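Local coordinates for protein aminoglycoside 6-adenylyltransferase (Bacillus subtilis, PDB 2PBE) that transfers AMP from ATP, or GMP from GTP, to the 6-hydroxyl of streptomycin, inactivating the antibiotic and so giving the bacterium resistance, at residues D141-P149 with S207-K215. Sequence-based numbering, arbitrary orientation.
Sequences DRQYWIKRP and SFSMGKNYK
Tyr144 lays its ring over the turn 211-214, where the backbone carbonyl O of Gly211 and the CA of Lys212 lie over one face. The two segments form a short antiparallel pairing, strand 145-146 against strand 207-209, which also bonds to strand 125-128; helices 151-173 and 177-204 make up nearly all of the chain between them. Lys212 CA makes a CH-pi contact 4.1 Å from the Tyr144 ring centroid. At its edge, Tyr144 meets the face of Tyr214 in a T-shaped stack, CE1 to CE1 3.9 Å with the planes at 73°. Tyrosine suits this place because its hydroxyl also takes a hydrogen bond from the turn's own backbone: Asn213 N donates to Tyr144 OH at 3.1 Å. Gly211, with its positive phi of 83°, takes a backbone shape that a CB would oppose. Two residues earlier, Ser209 accepts through OG from Gly211 N in an ST turn and hydrogen-bonds to a water.

Along the strands, Ile146 and Phe208 are a hydrogen-bonded pair, with Ile146 N to Phe208 O at 2.8 Å and Phe208 N to Ile146 O at 3.0 Å, while Met210 N reaches Tyr144 O beyond the bridge. On the face that Ile146 and Phe208 share, CG2 of Ile146 sits over the Phe208 ring, and its CG1 branch touches Met210, a selenomethionine, under helix 177-204. The branched isoleucine can thus serve two neighbours at once. On the opposite face, Trp145 has CG anti to its own N (chi1 -163°), which swings the indole across the neighbouring strand, and Phe208 O lies 3.3 Å from Trp145 CE3, over the ring face and toward its rim.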
ATOM      1  N   ASP A 141      10.214   1.265   7.386  1.00 66.70           N
ATOM      2  CA  ASP A 141       9.083   0.957   6.523  1.00 64.46           C
ATOM      3  C   ASP A 141       7.765   0.623   7.226  1.00 61.93           C
ATOM      4  O   ASP A 141       6.723   0.564   6.568  1.00 61.13           O
ATOM      5  CB  ASP A 141       9.451  -0.185   5.574  1.00 66.59           C
ATOM      6  CG  ASP A 141      10.423   0.246   4.499  1.00 68.77           C
ATOM      7  OD1 ASP A 141      10.105   1.195   3.749  1.00 70.69           O
ATOM      8  OD2 ASP A 141      11.506  -0.367   4.401  1.00 70.27           O
ATOM      9  N   ARG A 142       7.808   0.396   8.538  1.00 58.40           N
ATOM     10  CA  ARG A 142       6.579   0.087   9.258  1.00 55.64           C
ATOM     11  C   ARG A 142       5.582   1.244   9.055  1.00 53.39           C
ATOM     12  O   ARG A 142       4.375   1.103   9.261  1.00 53.43           O
ATOM     13  CB  ARG A 142       6.871  -0.125  10.743  1.00 55.51           C
ATOM     14  N   GLN A 143       6.107   2.386   8.620  1.00 50.33           N
ATOM     15  CA  GLN A 143       5.312   3.576   8.359  1.00 47.11           C
ATOM     16  C   GLN A 143       4.257   3.283   7.292  1.00 45.16           C
ATOM     17  O   GLN A 143       3.119   3.765   7.359  1.00 44.42           O
ATOM     18  CB  GLN A 143       6.242   4.677   7.863  1.00 47.25           C
ATOM     19  CG  GLN A 143       5.550   5.976   7.539  1.00 49.38           C
ATOM     20  CD  GLN A 143       6.418   6.911   6.721  1.00 51.50           C
ATOM     21  OE1 GLN A 143       6.011   8.025   6.402  1.00 52.10           O
ATOM     22  NE2 GLN A 143       7.631   6.456   6.367  1.00 52.28           N
ATOM     23  N   TYR A 144       4.646   2.477   6.309  1.00 43.00           N
ATOM     24  CA  TYR A 144       3.769   2.130   5.207  1.00 40.06           C
ATOM     25  C   TYR A 144       3.089   0.772   5.336  1.00 38.12           C
ATOM     26  O   TYR A 144       2.226   0.430   4.528  1.00 38.46           O
ATOM     27  CB  TYR A 144       4.547   2.165   3.896  1.00 41.05           C
ATOM     28  CG  TYR A 144       5.229   3.476   3.618  1.00 44.17           C
ATOM     29  CD1 TYR A 144       4.474   4.641   3.329  1.00 45.25           C
ATOM     30  CD2 TYR A 144       6.644   3.571   3.623  1.00 46.02           C
ATOM     31  CE1 TYR A 144       5.121   5.896   3.042  1.00 46.12           C
ATOM     32  CE2 TYR A 144       7.308   4.815   3.332  1.00 47.04           C
ATOM     33  CZ  TYR A 144       6.534   5.969   3.038  1.00 46.99           C
ATOM     34  OH  TYR A 144       7.153   7.166   2.742  1.00 49.62           O
ATOM     35  N   TRP A 145       3.451   0.002   6.354  1.00 35.09           N
ATOM     36  CA  TRP A 145       2.867  -1.321   6.508  1.00 32.26           C
ATOM     37  C   TRP A 145       1.405  -1.311   6.943  1.00 32.14           C
ATOM     38  O   TRP A 145       1.039  -0.643   7.906  1.00 33.76           O
ATOM     39  CB  TRP A 145       3.670  -2.183   7.491  1.00 30.14           C
ATOM     40  CG  TRP A 145       3.331  -3.639   7.357  1.00 27.95           C
ATOM     41  CD1 TRP A 145       2.813  -4.449   8.327  1.00 26.83           C
ATOM     42  CD2 TRP A 145       3.468  -4.450   6.181  1.00 27.58           C
ATOM     43  NE1 TRP A 145       2.620  -5.720   7.834  1.00 27.78           N
ATOM     44  CE2 TRP A 145       3.009  -5.755   6.523  1.00 27.33           C
ATOM     45  CE3 TRP A 145       3.932  -4.204   4.869  1.00 26.91           C
ATOM     46  CZ2 TRP A 145       2.997  -6.829   5.597  1.00 25.55           C
ATOM     47  CZ3 TRP A 145       3.923  -5.278   3.934  1.00 26.45           C
ATOM     48  CH2 TRP A 145       3.452  -6.578   4.320  1.00 26.74           C
ATOM     49  N   ILE A 146       0.583  -2.071   6.227  1.00 30.41           N
ATOM     50  CA  ILE A 146      -0.842  -2.172   6.524  1.00 29.52           C
ATOM     51  C   ILE A 146      -1.244  -3.623   6.787  1.00 30.46           C
ATOM     52  O   ILE A 146      -0.833  -4.520   6.063  1.00 32.39           O
ATOM     53  CB  ILE A 146      -1.687  -1.585   5.346  1.00 28.92           C
ATOM     54  CG1 ILE A 146      -1.574  -0.055   5.337  1.00 25.78           C
ATOM     55  CG2 ILE A 146      -3.156  -2.057   5.427  1.00 27.94           C
ATOM     56  CD1 ILE A 146      -2.154   0.630   6.571  1.00 25.34           C
ATOM     57  N   LYS A 147      -2.040  -3.835   7.831  1.00 31.07           N
ATOM     58  CA  LYS A 147      -2.554  -5.151   8.213  1.00 32.83           C
ATOM     59  C   LYS A 147      -3.676  -4.886   9.212  1.00 32.92           C
ATOM     60  O   LYS A 147      -3.782  -3.774   9.720  1.00 31.93           O
ATOM     61  CB  LYS A 147      -1.462  -5.999   8.854  1.00 35.31           C
ATOM     62  CG  LYS A 147      -0.670  -5.311   9.937  1.00 39.94           C
ATOM     63  CD  LYS A 147       0.083  -6.317  10.797  1.00 42.97           C
ATOM     64  CE  LYS A 147      -0.872  -7.023  11.762  1.00 46.04           C
ATOM     65  NZ  LYS A 147      -1.546  -6.041  12.685  1.00 48.35           N
ATOM     66  N   ARG A 148      -4.513  -5.892   9.484  1.00 34.68           N
ATOM     67  CA  ARG A 148      -5.647  -5.720  10.403  1.00 36.00           C
ATOM     68  C   ARG A 148      -5.212  -5.008  11.688  1.00 34.27           C
ATOM     69  O   ARG A 148      -4.331  -5.487  12.420  1.00 34.56           O
ATOM     70  CB  ARG A 148      -6.312  -7.069  10.751  1.00 39.11           C
ATOM     71  CG  ARG A 148      -7.760  -6.928  11.293  1.00 45.68           C
ATOM     72  CD  ARG A 148      -8.095  -8.019  12.313  1.00 49.03           C
ATOM     73  NE  ARG A 148      -7.073  -7.995  13.359  1.00 54.45           N
ATOM     74  CZ  ARG A 148      -7.235  -8.356  14.636  1.00 55.55           C
ATOM     75  NH1 ARG A 148      -8.410  -8.797  15.067  1.00 55.63           N
ATOM     76  NH2 ARG A 148      -6.225  -8.239  15.495  1.00 54.99           N
ATOM     77  N   PRO A 149      -5.833  -3.866  11.991  1.00 32.02           N
ATOM     78  CA  PRO A 149      -5.424  -3.170  13.205  1.00 32.05           C
ATOM     79  C   PRO A 149      -5.925  -3.845  14.456  1.00 32.54           C
ATOM     80  O   PRO A 149      -6.925  -4.569  14.419  1.00 32.61           O
ATOM     81  CB  PRO A 149      -6.037  -1.786  13.030  1.00 32.71           C
ATOM     82  CG  PRO A 149      -7.307  -2.086  12.307  1.00 31.41           C
ATOM     83  CD  PRO A 149      -6.864  -3.100  11.264  1.00 31.23           C
ATOM     84  N   SER A 207      -2.196  -8.277   3.850  1.00 36.83           N
ATOM     85  CA  SER A 207      -1.314  -7.314   4.498  1.00 34.82           C
ATOM     86  C   SER A 207      -0.480  -6.791   3.341  1.00 33.98           C
ATOM     87  O   SER A 207      -0.126  -7.561   2.456  1.00 33.59           O
ATOM     88  CB  SER A 207      -0.392  -8.008   5.515  1.00 34.51           C
ATOM     89  OG  SER A 207      -1.116  -8.641   6.554  1.00 33.18           O
ATOM     90  N   PHE A 208      -0.159  -5.506   3.332  1.00 32.45           N
ATOM     91  CA  PHE A 208       0.628  -4.976   2.233  1.00 32.77           C
ATOM     92  C   PHE A 208       1.256  -3.644   2.561  1.00 33.62           C
ATOM     93  O   PHE A 208       1.055  -3.105   3.645  1.00 33.89           O
ATOM     94  CB  PHE A 208      -0.243  -4.840   0.984  1.00 32.02           C
ATOM     95  CG  PHE A 208      -1.468  -4.000   1.196  1.00 30.96           C
ATOM     96  CD1 PHE A 208      -1.445  -2.619   0.931  1.00 29.99           C
ATOM     97  CD2 PHE A 208      -2.662  -4.578   1.660  1.00 29.93           C
ATOM     98  CE1 PHE A 208      -2.615  -1.807   1.118  1.00 30.10           C
ATOM     99  CE2 PHE A 208      -3.848  -3.793   1.859  1.00 29.29           C
ATOM    100  CZ  PHE A 208      -3.823  -2.397   1.583  1.00 27.80           C
ATOM    101  N   SER A 209       2.036  -3.123   1.626  1.00 34.17           N
ATOM    102  CA  SER A 209       2.677  -1.850   1.825  1.00 34.25           C
ATOM    103  C   SER A 209       2.019  -0.807   0.938  1.00 35.20           C
ATOM    104  O   SER A 209       1.437  -1.136  -0.094  1.00 33.89           O
ATOM    105  CB  SER A 209       4.165  -1.991   1.534  1.00 34.27           C
ATOM    106  OG  SER A 209       4.851  -0.749   1.550  1.00 34.27           O
HETATM  107  N   MSE A 210       2.068   0.448   1.371  1.00 38.16           N
HETATM  108  CA  MSE A 210       1.473   1.531   0.602  1.00 41.28           C
HETATM  109  C   MSE A 210       2.556   2.056  -0.311  1.00 42.43           C
HETATM  110  O   MSE A 210       2.286   2.754  -1.287  1.00 41.61           O
HETATM  111  CB  MSE A 210       0.955   2.621   1.536  1.00 43.84           C
HETATM  112  CG  MSE A 210      -0.179   2.153   2.450  1.00 48.28           C
HETATM  113 SE   MSE A 210      -0.810   3.494   3.749  1.00 58.61          SE
HETATM  114  CE  MSE A 210      -2.092   4.397   2.674  1.00 51.92           C
ATOM    115  N   GLY A 211       3.788   1.663  -0.001  1.00 43.52           N
ATOM    116  CA  GLY A 211       4.929   2.074  -0.791  1.00 45.97           C
ATOM    117  C   GLY A 211       5.452   3.442  -0.420  1.00 47.45           C
ATOM    118  O   GLY A 211       4.739   4.228   0.212  1.00 47.29           O
ATOM    119  N   LYS A 212       6.698   3.722  -0.802  1.00 48.50           N
ATOM    120  CA  LYS A 212       7.324   5.010  -0.531  1.00 49.44           C
ATOM    121  C   LYS A 212       6.364   6.100  -1.029  1.00 49.15           C
ATOM    122  O   LYS A 212       6.060   6.188  -2.221  1.00 48.17           O
ATOM    123  CB  LYS A 212       8.667   5.113  -1.269  1.00 51.45           C
ATOM    124  CG  LYS A 212       9.566   6.237  -0.761  1.00 54.31           C
ATOM    125  CD  LYS A 212      10.023   5.956   0.665  1.00 56.30           C
ATOM    126  CE  LYS A 212      10.498   7.226   1.371  1.00 57.22           C
ATOM    127  NZ  LYS A 212      10.698   6.966   2.839  1.00 57.93           N
ATOM    128  N   ASN A 213       5.864   6.898  -0.091  1.00 49.55           N
ATOM    129  CA  ASN A 213       4.907   7.973  -0.382  1.00 49.91           C
ATOM    130  C   ASN A 213       3.573   7.485  -0.930  1.00 49.22           C
ATOM    131  O   ASN A 213       3.003   8.089  -1.851  1.00 48.88           O
ATOM    132  CB  ASN A 213       5.499   9.023  -1.334  1.00 51.43           C
ATOM    133  CG  ASN A 213       6.389  10.011  -0.607  1.00 53.30           C
ATOM    134  OD1 ASN A 213       7.576   9.753  -0.387  1.00 54.42           O
ATOM    135  ND2 ASN A 213       5.816  11.147  -0.206  1.00 53.73           N
ATOM    136  N   TYR A 214       3.083   6.390  -0.352  1.00 48.04           N
ATOM    137  CA  TYR A 214       1.778   5.818  -0.696  1.00 46.32           C
ATOM    138  C   TYR A 214       1.570   5.575  -2.191  1.00 45.45           C
ATOM    139  O   TYR A 214       0.438   5.593  -2.680  1.00 44.39           O
ATOM    140  CB  TYR A 214       0.671   6.750  -0.134  1.00 45.56           C
ATOM    141  CG  TYR A 214       1.053   7.411   1.193  1.00 44.57           C
ATOM    142  CD1 TYR A 214       1.067   6.663   2.401  1.00 44.33           C
ATOM    143  CD2 TYR A 214       1.511   8.757   1.236  1.00 44.55           C
ATOM    144  CE1 TYR A 214       1.538   7.242   3.628  1.00 44.19           C
ATOM    145  CE2 TYR A 214       1.999   9.346   2.448  1.00 44.05           C
ATOM    146  CZ  TYR A 214       2.011   8.581   3.642  1.00 44.51           C
ATOM    147  OH  TYR A 214       2.511   9.126   4.814  1.00 44.22           O
ATOM    148  N   LYS A 215       2.661   5.315  -2.910  1.00 45.69           N
ATOM    149  CA  LYS A 215       2.616   5.090  -4.359  1.00 45.69           C
ATOM    150  C   LYS A 215       1.770   3.902  -4.836  1.00 44.03           C
ATOM    151  O   LYS A 215       1.378   3.854  -5.998  1.00 43.64           O
ATOM    152  CB  LYS A 215       4.050   4.965  -4.918  1.00 47.29           C
ATOM    153  CG  LYS A 215       4.889   3.842  -4.307  1.00 49.15           C
ATOM    154  CD  LYS A 215       6.384   4.137  -4.426  1.00 50.32           C
ATOM    155  CE  LYS A 215       6.964   3.753  -5.776  1.00 51.70           C
ATOM    156  NZ  LYS A 215       7.202   2.284  -5.845  1.00 52.63           N
TER
HETATM  157  O   HOH W   1       5.462  -1.400   4.262  1.00 43.52           O